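Local coordinates for protein aminoacyltransferase FemA (Staphylococcus aureus, PDB 1LRZ) that catalyses the addition of glycines 2 and 3 to the pentaglycine interpeptide bridge of staphylococcal peptidoglycan, taking them from glycyl-tRNA, at residues L85-F90 and F132-N137; E92-V97 and F397-N402. All blocks are in the same frame, centred on the assembly; numbering follows the deposited sequence.

Contact 1 (L85-F90 and F132-N137); sequences LVHFFF and FDKMSN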
ATOM      1  N   LEU A  85      27.619   6.218 -12.264  1.00 22.35           N
ATOM      2  CA  LEU A  85      26.473   5.959 -13.121  1.00 20.28           C
ATOM      3  C   LEU A  85      25.358   6.948 -12.763  1.00 21.18           C
ATOM      4  O   LEU A  85      24.700   7.501 -13.642  1.00 19.67           O
ATOM      5  CB  LEU A  85      25.990   4.515 -12.942  1.00 22.05           C
ATOM      6  CG  LEU A  85      24.732   4.113 -13.705  1.00 22.85           C
ATOM      7  CD1 LEU A  85      24.966   4.258 -15.213  1.00 22.79           C
ATOM      8  CD2 LEU A  85      24.372   2.673 -13.358  1.00 23.71           C
ATOM      9  N   VAL A  86      25.152   7.185 -11.473  1.00 20.80           N
ATOM     10  CA  VAL A  86      24.116   8.126 -11.060  1.00 20.62           C
ATOM     11  C   VAL A  86      24.412   9.523 -11.624  1.00 21.83           C
ATOM     12  O   VAL A  86      23.515  10.215 -12.106  1.00 18.26           O
ATOM     13  CB  VAL A  86      24.004   8.183  -9.520  1.00 20.91           C
ATOM     14  CG1 VAL A  86      23.161   9.366  -9.093  1.00 17.63           C
ATOM     15  CG2 VAL A  86      23.368   6.885  -9.003  1.00 19.02           C
ATOM     16  N   HIS A  87      25.678   9.920 -11.570  1.00 20.35           N
ATOM     17  CA  HIS A  87      26.110  11.219 -12.077  1.00 23.62           C
ATOM     18  C   HIS A  87      25.813  11.335 -13.577  1.00 22.96           C
ATOM     19  O   HIS A  87      25.207  12.308 -14.031  1.00 24.45           O
ATOM     20  CB  HIS A  87      27.607  11.391 -11.841  1.00 25.80           C
ATOM     21  CG  HIS A  87      28.128  12.735 -12.234  1.00 29.88           C
ATOM     22  ND1 HIS A  87      28.212  13.787 -11.349  1.00 32.80           N
ATOM     23  CD2 HIS A  87      28.577  13.203 -13.423  1.00 33.51           C
ATOM     24  CE1 HIS A  87      28.695  14.845 -11.974  1.00 34.19           C
ATOM     25  NE2 HIS A  87      28.925  14.518 -13.233  1.00 32.84           N
ATOM     26  N   PHE A  88      26.244  10.331 -14.335  1.00 22.78           N
ATOM     27  CA  PHE A  88      26.025  10.292 -15.775  1.00 22.55           C
ATOM     28  C   PHE A  88      24.543  10.407 -16.112  1.00 24.82           C
ATOM     29  O   PHE A  88      24.151  11.158 -17.003  1.00 24.00           O
ATOM     30  CB  PHE A  88      26.554   8.976 -16.350  1.00 24.57           C
ATOM     31  CG  PHE A  88      26.357   8.833 -17.835  1.00 26.60           C
ATOM     32  CD1 PHE A  88      27.117   9.582 -18.732  1.00 27.79           C
ATOM     33  CD2 PHE A  88      25.409   7.956 -18.339  1.00 27.60           C
ATOM     34  CE1 PHE A  88      26.933   9.452 -20.111  1.00 28.26           C
ATOM     35  CE2 PHE A  88      25.220   7.823 -19.714  1.00 32.10           C
ATOM     36  CZ  PHE A  88      25.987   8.575 -20.602  1.00 28.34           C
ATOM     37  N   PHE A  89      23.713   9.651 -15.404  1.00 22.09           N
ATOM     38  CA  PHE A  89      22.283   9.685 -15.679  1.00 22.44           C
ATOM     39  C   PHE A  89      21.639  11.050 -15.483  1.00 21.81           C
ATOM     40  O   PHE A  89      20.896  11.516 -16.346  1.00 20.34           O
ATOM     41  CB  PHE A  89      21.517   8.666 -14.820  1.00 19.41           C
ATOM     42  CG  PHE A  89      20.035   8.664 -15.087  1.00 20.59           C
ATOM     43  CD1 PHE A  89      19.192   9.554 -14.432  1.00 21.21           C
ATOM     44  CD2 PHE A  89      19.494   7.825 -16.053  1.00 18.44           C
ATOM     45  CE1 PHE A  89      17.836   9.612 -14.741  1.00 22.22           C
ATOM     46  CE2 PHE A  89      18.140   7.878 -16.368  1.00 18.33           C
ATOM     47  CZ  PHE A  89      17.312   8.771 -15.713  1.00 19.83           C
ATOM     48  N   PHE A  90      21.902  11.688 -14.350  1.00 18.95           N
ATOM     49  CA  PHE A  90      21.281  12.975 -14.097  1.00 20.32           C
ATOM     50  C   PHE A  90      21.803  14.103 -14.979  1.00 21.18           C
ATOM     51  O   PHE A  90      21.080  15.048 -15.284  1.00 22.92           O
ATOM     52  CB  PHE A  90      21.377  13.318 -12.607  1.00 20.08           C
ATOM     53  CG  PHE A  90      20.409  12.537 -11.762  1.00 19.66           C
ATOM     54  CD1 PHE A  90      20.823  11.420 -11.043  1.00 19.91           C
ATOM     55  CD2 PHE A  90      19.057  12.879 -11.746  1.00 21.19           C
ATOM     56  CE1 PHE A  90      19.903  10.651 -10.323  1.00 17.93           C
ATOM     57  CE2 PHE A  90      18.128  12.122 -11.034  1.00 21.64           C
ATOM     58  CZ  PHE A  90      18.555  10.998 -10.316  1.00 22.09           C
ATOM     59  N   PHE A 132      22.607  14.098  -1.820  1.00 19.47           N
ATOM     60  CA  PHE A 132      22.248  15.513  -1.730  1.00 22.59           C
ATOM     61  C   PHE A 132      23.310  16.426  -2.356  1.00 22.83           C
ATOM     62  O   PHE A 132      22.982  17.337  -3.122  1.00 22.44           O
ATOM     63  CB  PHE A 132      21.998  15.926  -0.271  1.00 22.06           C
ATOM     64  CG  PHE A 132      20.821  15.217   0.377  1.00 25.33           C
ATOM     65  CD1 PHE A 132      21.006  14.022   1.076  1.00 22.66           C
ATOM     66  CD2 PHE A 132      19.526  15.735   0.265  1.00 25.86           C
ATOM     67  CE1 PHE A 132      19.926  13.349   1.654  1.00 23.40           C
ATOM     68  CE2 PHE A 132      18.430  15.070   0.841  1.00 22.69           C
ATOM     69  CZ  PHE A 132      18.632  13.875   1.536  1.00 21.05           C
ATOM     70  N   ASP A 133      24.576  16.178  -2.033  1.00 22.76           N
ATOM     71  CA  ASP A 133      25.675  16.982  -2.560  1.00 25.96           C
ATOM     72  C   ASP A 133      25.806  16.828  -4.067  1.00 26.57           C
ATOM     73  O   ASP A 133      26.008  17.811  -4.785  1.00 22.81           O
ATOM     74  CB  ASP A 133      26.996  16.590  -1.890  1.00 30.95           C
ATOM     75  CG  ASP A 133      27.203  17.285  -0.546  1.00 40.24           C
ATOM     76  OD1 ASP A 133      28.126  16.887   0.202  1.00 44.22           O
ATOM     77  OD2 ASP A 133      26.451  18.236  -0.237  1.00 44.53           O
ATOM     78  N   LYS A 134      25.698  15.593  -4.549  1.00 25.47           N
ATOM     79  CA  LYS A 134      25.803  15.359  -5.975  1.00 24.77           C
ATOM     80  C   LYS A 134      24.686  16.083  -6.738  1.00 24.77           C
ATOM     81  O   LYS A 134      24.943  16.710  -7.766  1.00 25.30           O
ATOM     82  CB  LYS A 134      25.773  13.863  -6.279  1.00 29.35           C
ATOM     83  CG  LYS A 134      25.717  13.545  -7.771  1.00 33.35           C
ATOM     84  CD  LYS A 134      26.607  12.377  -8.122  1.00 38.76           C
ATOM     85  CE  LYS A 134      28.074  12.747  -7.925  1.00 40.13           C
ATOM     86  NZ  LYS A 134      28.991  11.650  -8.329  1.00 44.45           N
ATOM     87  N   MET A 135      23.453  16.020  -6.243  1.00 20.23           N
ATOM     88  CA  MET A 135      22.356  16.693  -6.937  1.00 23.15           C
ATOM     89  C   MET A 135      22.615  18.205  -6.937  1.00 25.56           C
ATOM     90  O   MET A 135      22.438  18.881  -7.952  1.00 24.57           O
ATOM     91  CB  MET A 135      21.005  16.371  -6.272  1.00 19.47           C
ATOM     92  CG  MET A 135      20.491  14.936  -6.551  1.00 17.08           C
ATOM     93  SD  MET A 135      20.335  14.530  -8.313  1.00  8.60           S
ATOM     94  CE  MET A 135      21.809  13.705  -8.611  1.00 17.04           C
ATOM     95  N   SER A 136      23.041  18.728  -5.792  1.00 24.60           N
ATOM     96  CA  SER A 136      23.342  20.150  -5.674  1.00 26.05           C
ATOM     97  C   SER A 136      24.405  20.549  -6.710  1.00 26.89           C
ATOM     98  O   SER A 136      24.240  21.537  -7.424  1.00 25.16           O
ATOM     99  CB  SER A 136      23.847  20.455  -4.263  1.00 28.99           C
ATOM    100  OG  SER A 136      23.961  21.847  -4.062  1.00 29.79           O
ATOM    101  N   ASN A 137      25.487  19.777  -6.796  1.00 24.23           N
ATOM    102  CA  ASN A 137      26.545  20.067  -7.764  1.00 28.05           C
ATOM    103  C   ASN A 137      26.022  20.082  -9.200  1.00 28.46           C
ATOM    104  O   ASN A 137      26.576  20.767 -10.056  1.00 27.30           O
ATOM    105  CB  ASN A 137      27.673  19.038  -7.674  1.00 29.44           C
ATOM    106  CG  ASN A 137      28.383  19.068  -6.341  1.00 37.20           C
ATOM    107  OD1 ASN A 137      28.601  20.135  -5.764  1.00 41.00           O
ATOM    108  ND2 ASN A 137      28.766  17.894  -5.848  1.00 42.12           N
TER
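M135 lies across the ring of F90 in a Met-aromatic contact that joins helix 130-137 to helix 83-98, the helix of a beta-alpha-beta crossover between the parallel strands 67-78 and 102-107. M135 CB rests 3.8 Å from CD2 of F397, on strand 397-400 of the same sheet. CG then carries the chain onward, and the bend at chi2 (-56°) turns it so that M135 SD arrives over the middle of the F90 ring, 4.0 Å from the centroid and only 10° off the normal. The terminal M135 CE stays above the same face but shifts toward the rim, 3.5 Å from F90 CD1, which adds a CH-pi contact to the sulfur one. On the opposite face of the ring sits CD1 of F89, its neighbour in the helix, so the phenyl group is held from both faces, while P76 of strand 67-78 also touches it.

One turn before F90, H87 meets K134, the residue next to M135, and the two side chains cross nearly at right angles at a more exposed border. The lysine chain, bent at chi2 and chi3, passes the edge of the imidazole instead of stacking on it. Its ammonium group does not hydrogen-bond to the ring. H87 ND1 is buried here without a polar partner in the model, and the closest lysine atom to it is CE of K134, at 3.6 Å.

Contact 2 (E92-V97 and F397-N402); sequences ELSKYV and FIKPIN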
ATOM      1  N   GLU A  92      22.877  13.563 -18.124  1.00 21.91           N
ATOM      2  CA  GLU A  92      22.290  13.317 -19.430  1.00 23.15           C
ATOM      3  C   GLU A  92      20.793  13.601 -19.436  1.00 24.76           C
ATOM      4  O   GLU A  92      20.234  13.960 -20.473  1.00 25.65           O
ATOM      5  CB  GLU A  92      22.556  11.878 -19.871  1.00 23.45           C
ATOM      6  CG  GLU A  92      24.031  11.545 -20.097  1.00 26.99           C
ATOM      7  CD  GLU A  92      24.602  12.214 -21.335  1.00 34.25           C
ATOM      8  OE1 GLU A  92      23.926  12.189 -22.388  1.00 37.61           O
ATOM      9  OE2 GLU A  92      25.729  12.753 -21.263  1.00 35.53           O
ATOM     10  N   LEU A  93      20.137  13.446 -18.287  1.00 22.47           N
ATOM     11  CA  LEU A  93      18.701  13.709 -18.210  1.00 22.54           C
ATOM     12  C   LEU A  93      18.477  15.214 -18.405  1.00 21.78           C
ATOM     13  O   LEU A  93      17.510  15.634 -19.046  1.00 19.64           O
ATOM     14  CB  LEU A  93      18.141  13.268 -16.854  1.00 18.07           C
ATOM     15  CG  LEU A  93      16.666  13.581 -16.584  1.00 17.76           C
ATOM     16  CD1 LEU A  93      15.772  12.938 -17.648  1.00 20.46           C
ATOM     17  CD2 LEU A  93      16.298  13.052 -15.203  1.00 16.97           C
ATOM     18  N   SER A  94      19.385  16.007 -17.846  1.00 19.29           N
ATOM     19  CA  SER A  94      19.323  17.454 -17.966  1.00 24.83           C
ATOM     20  C   SER A  94      19.446  17.833 -19.442  1.00 24.26           C
ATOM     21  O   SER A  94      18.652  18.622 -19.951  1.00 24.17           O
ATOM     22  CB  SER A  94      20.459  18.106 -17.173  1.00 27.08           C
ATOM     23  OG  SER A  94      20.296  17.884 -15.781  1.00 35.99           O
ATOM     24  N   LYS A  95      20.439  17.259 -20.124  1.00 24.33           N
ATOM     25  CA  LYS A  95      20.655  17.532 -21.546  1.00 24.89           C
ATOM     26  C   LYS A  95      19.434  17.100 -22.344  1.00 25.01           C
ATOM     27  O   LYS A  95      19.010  17.770 -23.291  1.00 22.97           O
ATOM     28  CB  LYS A  95      21.866  16.765 -22.065  1.00 27.21           C
ATOM     29  CG  LYS A  95      23.184  17.107 -21.404  1.00 31.44           C
ATOM     30  CD  LYS A  95      24.308  16.282 -22.026  1.00 35.91           C
ATOM     31  CE  LYS A  95      25.621  16.480 -21.285  1.00 38.63           C
ATOM     32  NZ  LYS A  95      26.702  15.624 -21.857  1.00 43.17           N
ATOM     33  N   TYR A  96      18.876  15.961 -21.958  1.00 22.82           N
ATOM     34  CA  TYR A  96      17.707  15.428 -22.632  1.00 21.60           C
ATOM     35  C   TYR A  96      16.515  16.381 -22.521  1.00 20.77           C
ATOM     36  O   TYR A  96      15.899  16.729 -23.533  1.00 21.84           O
ATOM     37  CB  TYR A  96      17.319  14.070 -22.039  1.00 18.48           C
ATOM     38  CG  TYR A  96      16.141  13.441 -22.731  1.00 16.42           C
ATOM     39  CD1 TYR A  96      16.309  12.720 -23.920  1.00 18.77           C
ATOM     40  CD2 TYR A  96      14.854  13.592 -22.222  1.00 13.96           C
ATOM     41  CE1 TYR A  96      15.214  12.163 -24.586  1.00 13.81           C
ATOM     42  CE2 TYR A  96      13.758  13.045 -22.872  1.00 14.98           C
ATOM     43  CZ  TYR A  96      13.946  12.333 -24.053  1.00 15.79           C
ATOM     44  OH  TYR A  96      12.862  11.789 -24.699  1.00 18.32           O
ATOM     45  N   VAL A  97      16.182  16.820 -21.312  1.00 17.21           N
ATOM     46  CA  VAL A  97      15.028  17.698 -21.201  1.00 18.23           C
ATOM     47  C   VAL A  97      15.260  19.062 -21.851  1.00 21.30           C
ATOM     48  O   VAL A  97      14.299  19.723 -22.231  1.00 20.81           O
ATOM     49  CB  VAL A  97      14.562  17.884 -19.739  1.00 20.18           C
ATOM     50  CG1 VAL A  97      14.108  16.532 -19.177  1.00 21.68           C
ATOM     51  CG2 VAL A  97      15.673  18.504 -18.896  1.00 19.32           C
ATOM     52  N   PHE A 397      13.783  17.296  -5.690  1.00 21.05           N
ATOM     53  CA  PHE A 397      14.830  18.168  -6.204  1.00 20.87           C
ATOM     54  C   PHE A 397      14.346  18.804  -7.504  1.00 24.15           C
ATOM     55  O   PHE A 397      13.753  18.143  -8.370  1.00 23.59           O
ATOM     56  CB  PHE A 397      16.128  17.393  -6.461  1.00 22.94           C
ATOM     57  CG  PHE A 397      16.646  16.649  -5.258  1.00 24.61           C
ATOM     58  CD1 PHE A 397      16.043  15.461  -4.845  1.00 18.86           C
ATOM     59  CD2 PHE A 397      17.750  17.125  -4.550  1.00 21.36           C
ATOM     60  CE1 PHE A 397      16.533  14.754  -3.747  1.00 20.39           C
ATOM     61  CE2 PHE A 397      18.247  16.421  -3.448  1.00 22.94           C
ATOM     62  CZ  PHE A 397      17.635  15.228  -3.048  1.00 21.56           C
ATOM     63  N   ILE A 398      14.617  20.095  -7.644  1.00 22.99           N
ATOM     64  CA  ILE A 398      14.194  20.836  -8.816  1.00 22.41           C
ATOM     65  C   ILE A 398      15.380  21.507  -9.487  1.00 23.14           C
ATOM     66  O   ILE A 398      16.189  22.159  -8.833  1.00 22.37           O
ATOM     67  CB  ILE A 398      13.150  21.899  -8.412  1.00 22.16           C
ATOM     68  CG1 ILE A 398      11.838  21.199  -8.047  1.00 24.96           C
ATOM     69  CG2 ILE A 398      12.954  22.921  -9.531  1.00 22.95           C
ATOM     70  CD1 ILE A 398      10.819  22.107  -7.398  1.00 28.58           C
ATOM     71  N   LYS A 399      15.505  21.313 -10.795  1.00 23.15           N
ATOM     72  CA  LYS A 399      16.579  21.949 -11.530  1.00 22.80           C
ATOM     73  C   LYS A 399      15.959  22.896 -12.543  1.00 22.75           C
ATOM     74  O   LYS A 399      15.367  22.467 -13.538  1.00 21.33           O
ATOM     75  CB  LYS A 399      17.456  20.942 -12.262  1.00 23.74           C
ATOM     76  CG  LYS A 399      18.545  21.650 -13.066  1.00 27.55           C
ATOM     77  CD  LYS A 399      19.467  20.702 -13.794  1.00 32.11           C
ATOM     78  CE  LYS A 399      20.609  21.475 -14.439  1.00 35.10           C
ATOM     79  NZ  LYS A 399      21.614  20.557 -15.018  1.00 43.09           N
ATOM     80  N   PRO A 400      16.059  24.204 -12.286  1.00 24.50           N
ATOM     81  CA  PRO A 400      15.500  25.202 -13.205  1.00 24.86           C
ATOM     82  C   PRO A 400      16.356  25.199 -14.467  1.00 24.37           C
ATOM     83  O   PRO A 400      17.582  25.241 -14.364  1.00 25.14           O
ATOM     84  CB  PRO A 400      15.658  26.511 -12.432  1.00 26.12           C
ATOM     85  CG  PRO A 400      15.700  26.081 -11.000  1.00 29.15           C
ATOM     86  CD  PRO A 400      16.551  24.840 -11.054  1.00 25.82           C
ATOM     87  N   ILE A 401      15.733  25.139 -15.643  1.00 24.37           N
ATOM     88  CA  ILE A 401      16.491  25.153 -16.896  1.00 25.08           C
ATOM     89  C   ILE A 401      16.658  26.589 -17.414  1.00 26.03           C
ATOM     90  O   ILE A 401      17.729  26.961 -17.900  1.00 28.62           O
ATOM     91  CB  ILE A 401      15.814  24.287 -17.969  1.00 26.41           C
ATOM     92  CG1 ILE A 401      15.714  22.837 -17.468  1.00 23.94           C
ATOM     93  CG2 ILE A 401      16.612  24.360 -19.270  1.00 22.82           C
ATOM     94  CD1 ILE A 401      17.052  22.205 -17.152  1.00 25.44           C
ATOM     95  N   ASN A 402      15.594  27.385 -17.324  1.00 24.35           N
ATOM     96  CA  ASN A 402      15.638  28.794 -17.723  1.00 21.66           C
ATOM     97  C   ASN A 402      15.256  29.575 -16.459  1.00 20.79           C
ATOM     98  O   ASN A 402      14.072  29.827 -16.189  1.00 21.61           O
ATOM     99  CB  ASN A 402      14.638  29.087 -18.839  1.00 19.77           C
ATOM    100  CG  ASN A 402      14.775  30.502 -19.377  1.00 20.19           C
ATOM    101  OD1 ASN A 402      14.928  31.455 -18.610  1.00 19.68           O
ATOM    102  ND2 ASN A 402      14.715  30.646 -20.698  1.00 21.16           N
TER
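A chi1 of 178° and extended torsions beyond it stretch K399 straight from its strand toward helix 83-98 and the hydroxyl of S94, set beside its own backbone N by a chi1 of -66°. At the tip, K399 NZ donates a weak hydrogen bond of 3.1 Å to S94 OG. The stronger polar partners of both groups lie elsewhere. The ammonium group also binds the carbonyl of L138, just past helix 130-137, and the serine hydroxyl is bonded to the carbonyl of F90, one turn back in its own helix. OG thus links a helix carbonyl to the lysine, which in turn ties in the end of a second helix. K399 CD also passes 3.5 Å from S94 OG, and F140 touches both side chains.

One helical turn further on, the contact becomes apolar. V97 CG2 faces I401 CD1 at 4.3 Å, a loose approach backed by C102, which touches both residues. Just beyond, N402 caps helix 403-411 through a bond from V405 N to its OD1. Backbone bonds from K399 to L105 and from I401 to L103 place the strand beside 102-107, so the arrangement is that of a crossover helix packed on its sheet, consistent with the acetyltransferase-clan membership of the FemAB family.

How the contacts relate
From the N terminus, the chain leaves strand 67-78 and enters helix 83-98, which supplies the first segment of both contacts. It then runs through strand 102-107 to helix 130-137, where contact 1 closes a loop of 41 intervening residues. Contact 2 closes much later, after 299 residues that include the long helices 245-272 and 277-307, when strand 397-400 pairs antiparallel with strand 102-107 in one sheet. The segments alternate along the sequence, so the two loops cross and do not nest. Their centres lie about 12 Å apart, and F132 CD2 packs 3.8 Å from F397 CZ, joining helix 130-137 directly to the late strand. Helix 83-98 is thereby tied to both an early and a near-C-terminal element.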